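Local coordinates for protein fructosyl amine: oxygen oxidoreductase (Aspergillus fumigatus, PDB 3DJE) that oxidatively deglycates fructosyl amino acids with molecular oxygen, using a bound flavin adenine dinucleotide cofactor, at residues 104-107 with 108-111; 132-135 with 136-140; 169-173 with 174-178; 303-306 with 307-311; 311-314 with 315-319. All blocks are in the same frame, centred on the assembly; numbering follows the deposited sequence.

Contact 1. Residues 104-107 with 108-111; sequences EGLD and RLGV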
loop_
_atom_site.group_PDB
_atom_site.type_symbol
_atom_site.label_atom_id
_atom_site.label_comp_id
_atom_site.label_asym_id
_atom_site.label_seq_id
_atom_site.Cartn_x
_atom_site.Cartn_y
_atom_site.Cartn_z
ATOM N N GLU A 104 -23.407 -4.151 -8.709
ATOM C CA GLU A 104 -22.765 -3.727 -7.457
ATOM C C GLU A 104 -21.353 -3.178 -7.696
ATOM O O GLU A 104 -20.965 -2.179 -7.096
ATOM C CB GLU A 104 -22.726 -4.861 -6.434
ATOM C CG GLU A 104 -22.523 -4.358 -5.015
ATOM C CD GLU A 104 -22.670 -5.425 -3.941
ATOM O OE1 GLU A 104 -22.771 -6.634 -4.273
ATOM O OE2 GLU A 104 -22.682 -5.039 -2.745
ATOM N N GLY A 105 -20.603 -3.831 -8.580
ATOM C CA GLY A 105 -19.265 -3.353 -8.966
ATOM C C GLY A 105 -19.325 -1.988 -9.637
ATOM O O GLY A 105 -18.521 -1.106 -9.328
ATOM N N LEU A 106 -20.282 -1.805 -10.555
ATOM C CA LEU A 106 -20.437 -0.526 -11.260
ATOM C C LEU A 106 -20.897 0.624 -10.350
ATOM O O LEU A 106 -20.504 1.789 -10.547
ATOM C CB LEU A 106 -21.342 -0.684 -12.500
ATOM C CG LEU A 106 -20.726 -1.508 -13.642
ATOM C CD1 LEU A 106 -21.781 -1.886 -14.671
ATOM C CD2 LEU A 106 -19.538 -0.838 -14.340
ATOM N N ASP A 107 -21.711 0.303 -9.342
ATOM C CA ASP A 107 -22.063 1.282 -8.324
ATOM C C ASP A 107 -20.804 1.728 -7.589
ATOM O O ASP A 107 -20.557 2.928 -7.434
ATOM C CB ASP A 107 -23.091 0.723 -7.330
ATOM C CG ASP A 107 -24.464 0.505 -7.958
ATOM O OD1 ASP A 107 -24.707 1.001 -9.085
ATOM O OD2 ASP A 107 -25.307 -0.177 -7.319
ATOM N N ARG A 108 -19.990 0.761 -7.173
ATOM C CA ARG A 108 -18.735 1.073 -6.482
ATOM C C ARG A 108 -17.804 1.875 -7.394
ATOM O O ARG A 108 -17.171 2.837 -6.964
ATOM C CB ARG A 108 -18.048 -0.210 -6.007
ATOM C CG ARG A 108 -16.694 -0.012 -5.315
ATOM C CD ARG A 108 -16.814 0.764 -4.010
ATOM N NE ARG A 108 -15.553 0.731 -3.266
ATOM C CZ ARG A 108 -15.229 1.559 -2.275
ATOM N NH1 ARG A 108 -16.077 2.497 -1.880
ATOM N NH2 ARG A 108 -14.051 1.436 -1.670
ATOM N N LEU A 109 -17.750 1.488 -8.663
ATOM C CA LEU A 109 -16.941 2.204 -9.646
ATOM C C LEU A 109 -17.336 3.689 -9.732
ATOM O O LEU A 109 -16.476 4.568 -9.837
ATOM C CB LEU A 109 -17.068 1.527 -11.013
ATOM C CG LEU A 109 -16.086 2.037 -12.070
ATOM C CD1 LEU A 109 -14.641 1.662 -11.714
ATOM C CD2 LEU A 109 -16.441 1.516 -13.459
ATOM N N GLY A 110 -18.637 3.968 -9.681
ATOM C CA GLY A 110 -19.116 5.356 -9.686
ATOM C C GLY A 110 -18.586 6.170 -8.519
ATOM O O GLY A 110 -18.221 7.339 -8.684
ATOM N N VAL A 111 -18.537 5.550 -7.340
ATOM C CA VAL A 111 -18.028 6.212 -6.133
ATOM C C VAL A 111 -16.539 6.466 -6.275
ATOM O O VAL A 111 -16.042 7.534 -5.912
ATOM C CB VAL A 111 -18.277 5.372 -4.853
ATOM C CG1 VAL A 111 -17.561 5.982 -3.667
ATOM C CG2 VAL A 111 -19.771 5.269 -4.563
#

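Contact 2. Residues 132-135 with 136-140; sequences KLAP and EGVLQ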
loop_
_atom_site.group_PDB
_atom_site.type_symbol
_atom_site.label_atom_id
_atom_site.label_comp_id
_atom_site.label_asym_id
_atom_site.label_seq_id
_atom_site.Cartn_x
_atom_site.Cartn_y
_atom_site.Cartn_z
ATOM N N LYS A 132 -8.327 -1.467 -28.012
ATOM C CA LYS A 132 -7.661 -0.326 -28.636
ATOM C C LYS A 132 -6.847 0.507 -27.646
ATOM O O LYS A 132 -6.212 1.498 -28.036
ATOM C CB LYS A 132 -8.688 0.562 -29.353
ATOM C CG LYS A 132 -9.146 0.019 -30.714
ATOM C CD LYS A 132 -10.483 0.620 -31.147
ATOM C CE LYS A 132 -11.018 -0.002 -32.454
ATOM N NZ LYS A 132 -10.603 0.755 -33.675
ATOM N N LEU A 133 -6.864 0.123 -26.370
ATOM C CA LEU A 133 -6.046 0.830 -25.366
ATOM C C LEU A 133 -4.550 0.515 -25.491
ATOM O O LEU A 133 -3.706 1.150 -24.844
ATOM C CB LEU A 133 -6.533 0.518 -23.943
ATOM C CG LEU A 133 -7.928 1.033 -23.571
ATOM C CD1 LEU A 133 -8.324 0.532 -22.183
ATOM C CD2 LEU A 133 -8.009 2.553 -23.659
ATOM N N ALA A 134 -4.238 -0.490 -26.299
ATOM C CA ALA A 134 -2.868 -0.934 -26.516
ATOM C C ALA A 134 -2.693 -1.318 -27.978
ATOM O O ALA A 134 -3.690 -1.540 -28.679
ATOM C CB ALA A 134 -2.549 -2.125 -25.619
ATOM N N PRO A 135 -1.432 -1.389 -28.451
ATOM C CA PRO A 135 -1.192 -1.878 -29.807
ATOM C C PRO A 135 -1.807 -3.243 -30.077
ATOM O O PRO A 135 -1.998 -4.047 -29.157
ATOM C CB PRO A 135 0.336 -1.970 -29.884
ATOM C CG PRO A 135 0.817 -0.945 -28.957
ATOM C CD PRO A 135 -0.175 -0.974 -27.797
ATOM N N GLU A 136 -2.086 -3.507 -31.347
ATOM C CA GLU A 136 -2.641 -4.786 -31.751
ATOM C C GLU A 136 -1.708 -5.909 -31.317
ATOM O O GLU A 136 -0.498 -5.843 -31.546
ATOM C CB GLU A 136 -2.834 -4.810 -33.269
ATOM C CG GLU A 136 -4.075 -5.556 -33.710
ATOM C CD GLU A 136 -4.405 -5.305 -35.170
ATOM O OE1 GLU A 136 -4.155 -4.173 -35.657
ATOM O OE2 GLU A 136 -4.914 -6.240 -35.827
ATOM N N GLY A 137 -2.273 -6.918 -30.660
ATOM C CA GLY A 137 -1.501 -8.059 -30.180
ATOM C C GLY A 137 -1.273 -8.065 -28.680
ATOM O O GLY A 137 -0.841 -9.083 -28.112
ATOM N N VAL A 138 -1.543 -6.934 -28.032
ATOM C CA VAL A 138 -1.377 -6.849 -26.575
ATOM C C VAL A 138 -2.668 -7.241 -25.851
ATOM O O VAL A 138 -2.705 -8.230 -25.139
ATOM C CB VAL A 138 -0.905 -5.448 -26.100
ATOM C CG1 VAL A 138 -0.885 -5.394 -24.575
ATOM C CG2 VAL A 138 0.474 -5.107 -26.660
ATOM N N LEU A 139 -3.727 -6.462 -26.046
ATOM C CA LEU A 139 -4.984 -6.739 -25.369
ATOM C C LEU A 139 -5.898 -7.541 -26.288
ATOM O O LEU A 139 -6.826 -6.995 -26.899
ATOM C CB LEU A 139 -5.638 -5.445 -24.887
ATOM C CG LEU A 139 -4.820 -4.646 -23.862
ATOM C CD1 LEU A 139 -5.492 -3.296 -23.604
ATOM C CD2 LEU A 139 -4.608 -5.410 -22.539
ATOM N N GLN A 140 -5.638 -8.843 -26.341
ATOM C CA GLN A 140 -6.297 -9.749 -27.285
ATOM C C GLN A 140 -7.638 -10.286 -26.792
ATOM O O GLN A 140 -8.385 -10.902 -27.563
ATOM C CB GLN A 140 -5.380 -10.934 -27.585
ATOM C CG GLN A 140 -4.092 -10.562 -28.306
ATOM C CD GLN A 140 -3.333 -11.779 -28.780
ATOM O OE1 GLN A 140 -3.930 -12.814 -29.100
ATOM N NE2 GLN A 140 -2.009 -11.671 -28.817
HETATM O O HOH W 1 -4.524 -4.554 -28.015
#

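Contact 3. Residues 169-173 with 174-178; sequences REAQR and MGVKF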
loop_
_atom_site.group_PDB
_atom_site.type_symbol
_atom_site.label_atom_id
_atom_site.label_comp_id
_atom_site.label_asym_id
_atom_site.label_seq_id
_atom_site.Cartn_x
_atom_site.Cartn_y
_atom_site.Cartn_z
ATOM N N ARG A 169 17.463 6.813 0.946
ATOM C CA ARG A 169 18.834 7.218 0.724
ATOM C C ARG A 169 18.980 8.721 0.897
ATOM O O ARG A 169 20.006 9.182 1.401
ATOM C CB ARG A 169 19.291 6.776 -0.656
ATOM C CG ARG A 169 19.478 5.274 -0.688
ATOM C CD ARG A 169 20.011 4.799 -2.000
ATOM N NE ARG A 169 21.365 5.314 -2.191
ATOM C CZ ARG A 169 21.699 6.154 -3.162
ATOM N NH1 ARG A 169 20.790 6.522 -4.058
ATOM N NH2 ARG A 169 22.950 6.600 -3.253
ATOM N N GLU A 170 17.955 9.474 0.506
ATOM C CA GLU A 170 17.962 10.928 0.729
ATOM C C GLU A 170 17.861 11.247 2.231
ATOM O O GLU A 170 18.587 12.090 2.743
ATOM C CB GLU A 170 16.840 11.598 -0.062
ATOM C CG GLU A 170 16.782 13.113 0.140
ATOM C CD GLU A 170 17.770 13.922 -0.700
ATOM O OE1 GLU A 170 18.820 13.401 -1.134
ATOM O OE2 GLU A 170 17.488 15.124 -0.904
ATOM N N ALA A 171 16.979 10.552 2.945
ATOM C CA ALA A 171 16.879 10.744 4.404
ATOM C C ALA A 171 18.235 10.480 5.054
ATOM O O ALA A 171 18.694 11.239 5.924
ATOM C CB ALA A 171 15.818 9.815 4.984
ATOM N N GLN A 172 18.881 9.415 4.599
ATOM C CA GLN A 172 20.147 8.958 5.171
ATOM C C GLN A 172 21.255 9.977 4.903
ATOM O O GLN A 172 22.045 10.294 5.804
ATOM C CB GLN A 172 20.505 7.594 4.600
ATOM C CG GLN A 172 21.773 7.013 5.180
ATOM C CD GLN A 172 22.108 5.698 4.553
ATOM O OE1 GLN A 172 22.227 5.599 3.332
ATOM N NE2 GLN A 172 22.262 4.663 5.384
ATOM N N ARG A 173 21.318 10.512 3.686
ATOM C CA ARG A 173 22.381 11.484 3.401
ATOM C C ARG A 173 22.176 12.796 4.163
ATOM O O ARG A 173 23.138 13.538 4.420
ATOM C CB ARG A 173 22.608 11.691 1.899
ATOM C CG ARG A 173 21.530 12.401 1.146
ATOM C CD ARG A 173 21.972 12.610 -0.326
ATOM N NE ARG A 173 22.240 11.329 -0.963
ATOM C CZ ARG A 173 21.341 10.613 -1.643
ATOM N NH1 ARG A 173 20.092 11.059 -1.828
ATOM N NH2 ARG A 173 21.704 9.444 -2.152
HETATM N N MSE A 174 20.926 13.049 4.553
HETATM C CA MSE A 174 20.592 14.194 5.390
HETATM C C MSE A 174 20.740 13.918 6.883
HETATM O O MSE A 174 20.412 14.769 7.710
HETATM C CB MSE A 174 19.191 14.692 5.075
HETATM C CG MSE A 174 19.075 15.172 3.649
HETATM SE SE MSE A 174 17.254 15.678 3.357
HETATM C CE MSE A 174 17.262 17.376 4.292
ATOM N N GLY A 175 21.223 12.728 7.220
ATOM C CA GLY A 175 21.636 12.432 8.587
ATOM C C GLY A 175 20.829 11.390 9.338
ATOM O O GLY A 175 21.172 11.034 10.472
ATOM N N VAL A 176 19.763 10.884 8.717
ATOM C CA VAL A 176 18.946 9.861 9.378
ATOM C C VAL A 176 19.729 8.543 9.464
ATOM O O VAL A 176 20.380 8.113 8.491
ATOM C CB VAL A 176 17.585 9.659 8.664
ATOM C CG1 VAL A 176 16.786 8.490 9.298
ATOM C CG2 VAL A 176 16.765 10.959 8.675
ATOM N N LYS A 177 19.670 7.939 10.646
ATOM C CA LYS A 177 20.315 6.662 10.934
ATOM C C LYS A 177 19.329 5.545 10.619
ATOM O O LYS A 177 18.231 5.515 11.165
ATOM C CB LYS A 177 20.708 6.614 12.412
ATOM C CG LYS A 177 21.693 7.709 12.824
ATOM C CD LYS A 177 21.564 8.081 14.306
ATOM C CE LYS A 177 20.546 9.200 14.550
ATOM N NZ LYS A 177 20.670 10.353 13.607
ATOM N N PHE A 178 19.710 4.641 9.721
ATOM C CA PHE A 178 18.897 3.449 9.469
ATOM C C PHE A 178 19.582 2.247 10.068
ATOM O O PHE A 178 20.711 1.921 9.683
ATOM C CB PHE A 178 18.668 3.204 7.968
ATOM C CG PHE A 178 17.663 4.131 7.347
ATOM C CD1 PHE A 178 16.369 3.693 7.049
ATOM C CD2 PHE A 178 18.005 5.445 7.062
ATOM C CE1 PHE A 178 15.429 4.564 6.467
ATOM C CE2 PHE A 178 17.081 6.324 6.485
ATOM C CZ PHE A 178 15.788 5.887 6.189
HETATM O O HOH W 2 22.144 4.955 8.191
HETATM O O HOH W 3 22.981 9.091 8.110
#

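Contact 4. Residues 303-306 with 307-311; sequences TQIP and KEAET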
loop_
_atom_site.group_PDB
_atom_site.type_symbol
_atom_site.label_atom_id
_atom_site.label_comp_id
_atom_site.label_asym_id
_atom_site.label_seq_id
_atom_site.Cartn_x
_atom_site.Cartn_y
_atom_site.Cartn_z
ATOM N N THR A 303 6.799 -15.915 -0.202
ATOM C CA THR A 303 7.136 -15.617 -1.576
ATOM C C THR A 303 6.442 -16.637 -2.510
ATOM O O THR A 303 7.052 -17.204 -3.426
ATOM C CB THR A 303 8.681 -15.553 -1.765
ATOM O OG1 THR A 303 9.255 -14.803 -0.676
ATOM C CG2 THR A 303 9.014 -14.841 -3.033
ATOM N N GLN A 304 5.150 -16.831 -2.264
ATOM C CA GLN A 304 4.277 -17.657 -3.093
ATOM C C GLN A 304 2.886 -17.056 -2.941
ATOM O O GLN A 304 2.659 -16.192 -2.095
ATOM C CB GLN A 304 4.220 -19.118 -2.604
ATOM C CG GLN A 304 5.536 -19.920 -2.621
ATOM C CD GLN A 304 6.163 -20.077 -4.002
ATOM O OE1 GLN A 304 5.539 -19.806 -5.031
ATOM N NE2 GLN A 304 7.421 -20.512 -4.028
ATOM N N ILE A 305 1.949 -17.510 -3.762
ATOM C CA ILE A 305 0.549 -17.160 -3.551
ATOM C C ILE A 305 -0.291 -18.442 -3.472
ATOM O O ILE A 305 0.152 -19.473 -3.969
ATOM C CB ILE A 305 0.010 -16.210 -4.646
ATOM C CG1 ILE A 305 0.110 -16.840 -6.043
ATOM C CG2 ILE A 305 0.770 -14.870 -4.601
ATOM C CD1 ILE A 305 -0.652 -16.071 -7.101
ATOM N N PRO A 306 -1.481 -18.373 -2.845
ATOM C CA PRO A 306 -2.385 -19.542 -2.853
ATOM C C PRO A 306 -2.721 -19.980 -4.272
ATOM O O PRO A 306 -2.840 -19.138 -5.165
ATOM C CB PRO A 306 -3.645 -19.008 -2.163
ATOM C CG PRO A 306 -3.139 -17.900 -1.266
ATOM C CD PRO A 306 -2.069 -17.247 -2.095
ATOM N N LYS A 307 -2.896 -21.286 -4.484
ATOM C CA LYS A 307 -3.253 -21.779 -5.809
ATOM C C LYS A 307 -4.556 -21.168 -6.326
ATOM O O LYS A 307 -4.676 -20.909 -7.521
ATOM C CB LYS A 307 -3.295 -23.312 -5.833
ATOM C CG LYS A 307 -1.907 -23.951 -5.800
ATOM C CD LYS A 307 -1.348 -24.208 -7.196
ATOM C CE LYS A 307 -1.785 -25.575 -7.725
ATOM N NZ LYS A 307 -1.142 -25.929 -9.028
ATOM N N GLU A 308 -5.512 -20.916 -5.432
ATOM C CA GLU A 308 -6.772 -20.290 -5.832
ATOM C C GLU A 308 -6.526 -18.887 -6.409
ATOM O O GLU A 308 -7.217 -18.467 -7.351
ATOM C CB GLU A 308 -7.778 -20.262 -4.680
ATOM C CG GLU A 308 -7.323 -19.483 -3.459
ATOM C CD GLU A 308 -8.455 -19.135 -2.514
ATOM O OE1 GLU A 308 -9.646 -19.231 -2.922
ATOM O OE2 GLU A 308 -8.145 -18.759 -1.363
ATOM N N ALA A 309 -5.521 -18.194 -5.862
ATOM C CA ALA A 309 -5.120 -16.873 -6.371
ATOM C C ALA A 309 -4.508 -16.967 -7.761
ATOM O O ALA A 309 -4.829 -16.164 -8.641
ATOM C CB ALA A 309 -4.169 -16.170 -5.389
ATOM N N GLU A 310 -3.640 -17.955 -7.971
ATOM C CA GLU A 310 -3.152 -18.251 -9.313
ATOM C C GLU A 310 -4.301 -18.462 -10.305
ATOM O O GLU A 310 -4.260 -17.945 -11.416
ATOM C CB GLU A 310 -2.252 -19.480 -9.320
ATOM C CG GLU A 310 -1.894 -19.948 -10.725
ATOM C CD GLU A 310 -0.862 -21.067 -10.736
ATOM O OE1 GLU A 310 -0.772 -21.809 -9.733
ATOM O OE2 GLU A 310 -0.143 -21.212 -11.749
ATOM N N THR A 311 -5.311 -19.234 -9.909
ATOM C CA THR A 311 -6.466 -19.483 -10.786
ATOM C C THR A 311 -7.166 -18.171 -11.159
ATOM O O THR A 311 -7.514 -17.952 -12.322
ATOM C CB THR A 311 -7.439 -20.486 -10.125
ATOM O OG1 THR A 311 -6.719 -21.693 -9.873
ATOM C CG2 THR A 311 -8.627 -20.798 -11.029
#

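Contact 5. Residues 311-314 with 315-319; sequences TRVR and ALLKE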
loop_
_atom_site.group_PDB
_atom_site.type_symbol
_atom_site.label_atom_id
_atom_site.label_comp_id
_atom_site.label_asym_id
_atom_site.label_seq_id
_atom_site.Cartn_x
_atom_site.Cartn_y
_atom_site.Cartn_z
ATOM N N THR A 311 -5.311 -19.234 -9.909
ATOM C CA THR A 311 -6.466 -19.483 -10.786
ATOM C C THR A 311 -7.166 -18.171 -11.159
ATOM O O THR A 311 -7.514 -17.952 -12.322
ATOM C CB THR A 311 -7.439 -20.486 -10.125
ATOM O OG1 THR A 311 -6.719 -21.693 -9.873
ATOM C CG2 THR A 311 -8.627 -20.798 -11.029
ATOM N N ARG A 312 -7.321 -17.277 -10.182
ATOM C CA ARG A 312 -7.945 -15.980 -10.436
ATOM C C ARG A 312 -7.101 -15.108 -11.362
ATOM O O ARG A 312 -7.643 -14.436 -12.228
ATOM C CB ARG A 312 -8.243 -15.238 -9.136
ATOM C CG ARG A 312 -9.284 -15.913 -8.257
ATOM C CD ARG A 312 -9.655 -15.027 -7.080
ATOM N NE ARG A 312 -8.510 -14.791 -6.185
ATOM C CZ ARG A 312 -8.302 -15.422 -5.032
ATOM N NH1 ARG A 312 -9.150 -16.348 -4.588
ATOM N NH2 ARG A 312 -7.234 -15.126 -4.314
ATOM N N VAL A 313 -5.776 -15.145 -11.186
ATOM C CA VAL A 313 -4.857 -14.407 -12.061
ATOM C C VAL A 313 -4.985 -14.866 -13.511
ATOM O O VAL A 313 -5.095 -14.040 -14.415
ATOM C CB VAL A 313 -3.381 -14.565 -11.601
ATOM C CG1 VAL A 313 -2.400 -14.091 -12.670
ATOM C CG2 VAL A 313 -3.148 -13.833 -10.290
ATOM N N ARG A 314 -4.976 -16.181 -13.728
ATOM C CA ARG A 314 -5.046 -16.734 -15.083
ATOM C C ARG A 314 -6.414 -16.488 -15.716
ATOM O O ARG A 314 -6.500 -16.301 -16.931
ATOM C CB ARG A 314 -4.648 -18.214 -15.098
ATOM C CG ARG A 314 -3.227 -18.442 -14.566
ATOM C CD ARG A 314 -2.690 -19.815 -14.885
ATOM N NE ARG A 314 -1.344 -20.013 -14.345
ATOM C CZ ARG A 314 -0.221 -19.570 -14.910
ATOM N NH1 ARG A 314 0.944 -19.819 -14.326
ATOM N NH2 ARG A 314 -0.254 -18.875 -16.046
ATOM N N ALA A 315 -7.464 -16.448 -14.890
ATOM C CA ALA A 315 -8.810 -16.077 -15.354
ATOM C C ALA A 315 -8.857 -14.631 -15.858
ATOM O O ALA A 315 -9.453 -14.337 -16.901
ATOM C CB ALA A 315 -9.839 -16.305 -14.260
ATOM N N LEU A 316 -8.235 -13.730 -15.102
ATOM C CA LEU A 316 -8.099 -12.335 -15.498
ATOM C C LEU A 316 -7.344 -12.223 -16.820
ATOM O O LEU A 316 -7.751 -11.474 -17.720
ATOM C CB LEU A 316 -7.354 -11.559 -14.404
ATOM C CG LEU A 316 -6.782 -10.174 -14.751
ATOM C CD1 LEU A 316 -7.861 -9.155 -15.118
ATOM C CD2 LEU A 316 -5.937 -9.691 -13.587
ATOM N N LEU A 317 -6.230 -12.945 -16.930
ATOM C CA LEU A 317 -5.421 -12.891 -18.150
ATOM C C LEU A 317 -6.214 -13.408 -19.351
ATOM O O LEU A 317 -6.101 -12.882 -20.445
ATOM C CB LEU A 317 -4.120 -13.679 -17.999
ATOM C CG LEU A 317 -3.104 -13.056 -17.036
ATOM C CD1 LEU A 317 -1.972 -14.032 -16.747
ATOM C CD2 LEU A 317 -2.573 -11.729 -17.608
ATOM N N LYS A 318 -7.027 -14.438 -19.133
ATOM C CA LYS A 318 -7.842 -14.961 -20.235
ATOM C C LYS A 318 -8.764 -13.894 -20.828
ATOM O O LYS A 318 -8.989 -13.874 -22.040
ATOM C CB LYS A 318 -8.652 -16.187 -19.792
ATOM C CG LYS A 318 -9.367 -16.904 -20.935
ATOM C CD LYS A 318 -8.561 -18.085 -21.450
ATOM C CE LYS A 318 -8.701 -19.316 -20.551
ATOM N NZ LYS A 318 -8.084 -19.127 -19.201
ATOM N N GLU A 319 -9.271 -13.000 -19.975
ATOM C CA GLU A 319 -10.208 -11.954 -20.379
ATOM C C GLU A 319 -9.537 -10.751 -21.037
ATOM O O GLU A 319 -10.225 -9.909 -21.625
ATOM C CB GLU A 319 -11.003 -11.459 -19.165
ATOM C CG GLU A 319 -11.889 -12.525 -18.523
ATOM C CD GLU A 319 -12.769 -12.003 -17.397
ATOM O OE1 GLU A 319 -12.757 -10.786 -17.091
ATOM O OE2 GLU A 319 -13.485 -12.831 -16.801
#

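Contact 1. Residues 104-107 with 108-111
Leu106 and Leu109 meet within a single helix, 103-113, in a local i to i+3 contact where the helix rests on a beta-sheet. Their side chains lie side by side and point the same way, with Leu106 CD2 4.0 Å from Leu109 CD2. The two leucines arrive there by different first torsions: CG of Leu106 stands beside its own backbone N (chi1 -69°), whereas CG of Leu109 is opposite the backbone N (chi1 -170°), which brings the two CD2 methyls together on one face. Closer in, CB of Leu109 packs on the backbone oxygen Gly105 O at 3.4 Å. This is the apolar side of an amphipathic alpha-helix: Leu106 also touches Ala100 and Lys147, and Leu109 touches Met98 and Tyr149, residues of the antiparallel strands 96-100 and 147-151. Regular i to i+4 bonds carry the backbone, the shortest from Leu109 N to Gly105 O at 2.8 Å, while that from Val111 N to Asp107 O is weak at 3.3 Å. Arg108 leaves the helix in another direction. Its guanidinium group gives a hydrogen bond from NH1 to the backbone oxygen of Tyr60 and a weak one from NE to that of Gly410. Its side chain also touches Arg343, a residue of the substrate-analogue pocket, and comes within about 8 Å of the bound thio-fructopyranose ligand.

Contact 2. Residues 132-135 with 136-140
Ala134 CB sits against two side chains of the returning chain, 3.7 Å from Val138 CB and 3.8 Å from Leu139 CD1. The single methyl thus touches the branch point of the valine and one end of the leucine. The same leucine methyl reaches on to Leu133, where CD1 of Leu139 lies 4.0 Å from CB of Leu133. CG of Leu139 stands opposite its own carbonyl carbon (chi1 -62°), and the nearly extended second torsion carries CD1 back over both earlier residues. The backbone here folds as a type II beta-turn over Pro135-Val138, closed by the hydrogen bond from Val138 N to Pro135 O at 3.1 Å with an N-H...O angle of 158°. Gly137 occupies the third position of the turn with positive phi (106°), a conformation in which a CB would press on the preceding carbonyl oxygen. An ordered water lies 2.8 Å from Pro135 O, where it can donate, and accepts from Leu139 N at 2.9 Å, the amide next beyond the turn. Past the turn, Gln140 NE2 gives a nearly straight bond to Gly137 O at 2.9 Å; this donor stands above the carbonyl plane. Further out, the loop, which follows helix 127-131, is placed by Leu250 and Tyr251 of helix 248-251 against Val138, and by Gln323 NE2, which hydrogen-bonds Val138 O.

Contact 3. Residues 169-173 with 174-178
A Schellman motif ends helix 160-173 and turns the chain into strand 177-180, the outermost parallel strand of the Rossmann-type sheet. Gly175, at positive phi (114°), makes the reversal. The 6 to 1 bond runs from Val176 N to Ala171 O at 3.0 Å, and Gly175 N bonds to Gln172 O at 2.9 Å from well above the carbonyl plane. Before the turn, Met174, present as selenomethionine, still donates to Glu170 O in the helical manner. Its CG stands beside its own backbone N (chi1 -62°), which brings the chain back over Glu170 O and leaves the selenium 4.1 Å from CG of Glu170, the two chains crossing at a slant. Beyond the turn, Phe178 folds back to the helix and meets CB of Ala171 with its ring edge, CE2 to CB being 4.0 Å. The same CB touches CG2 of Val176, so this methyl is flanked by valine and phenylalanine. Val176 and Phe178 also pack on strand 33-37, and Ala171 on Ala22 of helix 16-27, with the ring about 9 Å from the FAD. Arg173 NH1 forms a salt bridge with Glu170 OE1 at 2.8 Å, in the guanidinium plane and on the anti lone pair of the carboxylate. Two waters complete the junction: one accepts from Gln172 NE2 and Phe178 N, the other donates to Gln172 O and Val176 O. Direct bonds and waters thus take up polar groups of the last turn and the strand start, Ala171, Val176 and Phe178 add an apolar contact, and Glu170 and Arg173 would partly offset each other's charge.

Contact 4. Residues 303-306 with 307-311
Ile305 and Ala309 face each other across the start of helix 307-320, with the terminal CD1 of the isoleucine 3.9 Å from Ala309 CB. Ile305 CG1 lies between its backbone N and carbonyl carbon (chi1 60°), and the extended second torsion then sends CD1 forward over the first helical turn, where it also comes within 3.6 Å of Glu310 N. The ring of Pro306 approaches the same alanine through CD, 4.1 Å from Ala309 CB, so the methyl of Ala309 packs against both residues that lead into the helix. Through another ring carbon, CB, Pro306 touches the aliphatic CG of Glu308 at 3.9 Å. Glu308 OE2 is hydrogen-bonded to Tyr284 OH, while Glu310 OE2 forms a salt bridge with Arg314 NE. Pro306 O accepts the first helical bond from Glu310 N at 3.1 Å, the donor lying in the carbonyl plane and the N-H...O angle being 162°; a weak bond from Ala309 N shares this oxygen. Outside the segments, Thr237 of strand 232-242 touches Ile305, Pro306 and Ala309 alike, and backbone bonds tie Ile305 to Thr428 and Lys307 to Glu426. The arrangement is that of a helix N-terminus with Pro306 as the N-cap residue, where Ile305 at the position before the cap packs over the first turn onto Ala309 at N3.

Contact 5. Residues 311-314 with 315-319
Val313 lies alongside Leu317, one helical turn further on, with CG1 of the valine 4.1 Å from CD1 of the leucine and both side chains pointing the same way. The leucine also rests on the backbone, its CG 3.4 Å from Val313 O, because CG stands beside the backbone N (chi1 -70°) and so leans back along the helix. That same oxygen accepts the i to i+4 bond from Leu317 N at 3.0 Å. Neighbouring bonds are equally regular, and Lys318 N reaches Arg314 O at 2.9 Å. Two arginines extend from the helix to polar partners. Arg312 forms a salt bridge with Asp279 through NE and a hydrogen bond with Tyr284 through NH2. Arg314 gives NH2 to the backbone oxygens of Ala325 and Arg327 and makes a cation-pi contact with Phe329, so its guanidinium group is held at several points. The apolar face lies on the large mixed sheet: Val313 touches Val239 and Ile277, Leu316 touches Ile277, and Leu317 reaches Ile241, so that helix 307-320 packs on strands 232-242 and 274-289.

Overall arrangement
All five contacts are local and follow one another along the chain, so none encloses another. Contact 1 lies within helix 103-113, and contact 2 folds the loop after helix 127-131, setting it against helix 248-251 and the region following helix 307-320; their centres are about 26 Å apart. Contact 3 then closes the turn from helix 160-173 into the Rossmann-type sheet, about 43 Å from both, between centres. Contact 4 starts helix 307-320 and contact 5 continues along it, the two sharing Thr311. Contacts 2 and 5 approach within about 6 Å at their nearest atoms without touching. Contacts 1, 4 and 5 pack helices on the large mixed sheet, whereas contact 3 belongs to the FAD-binding part.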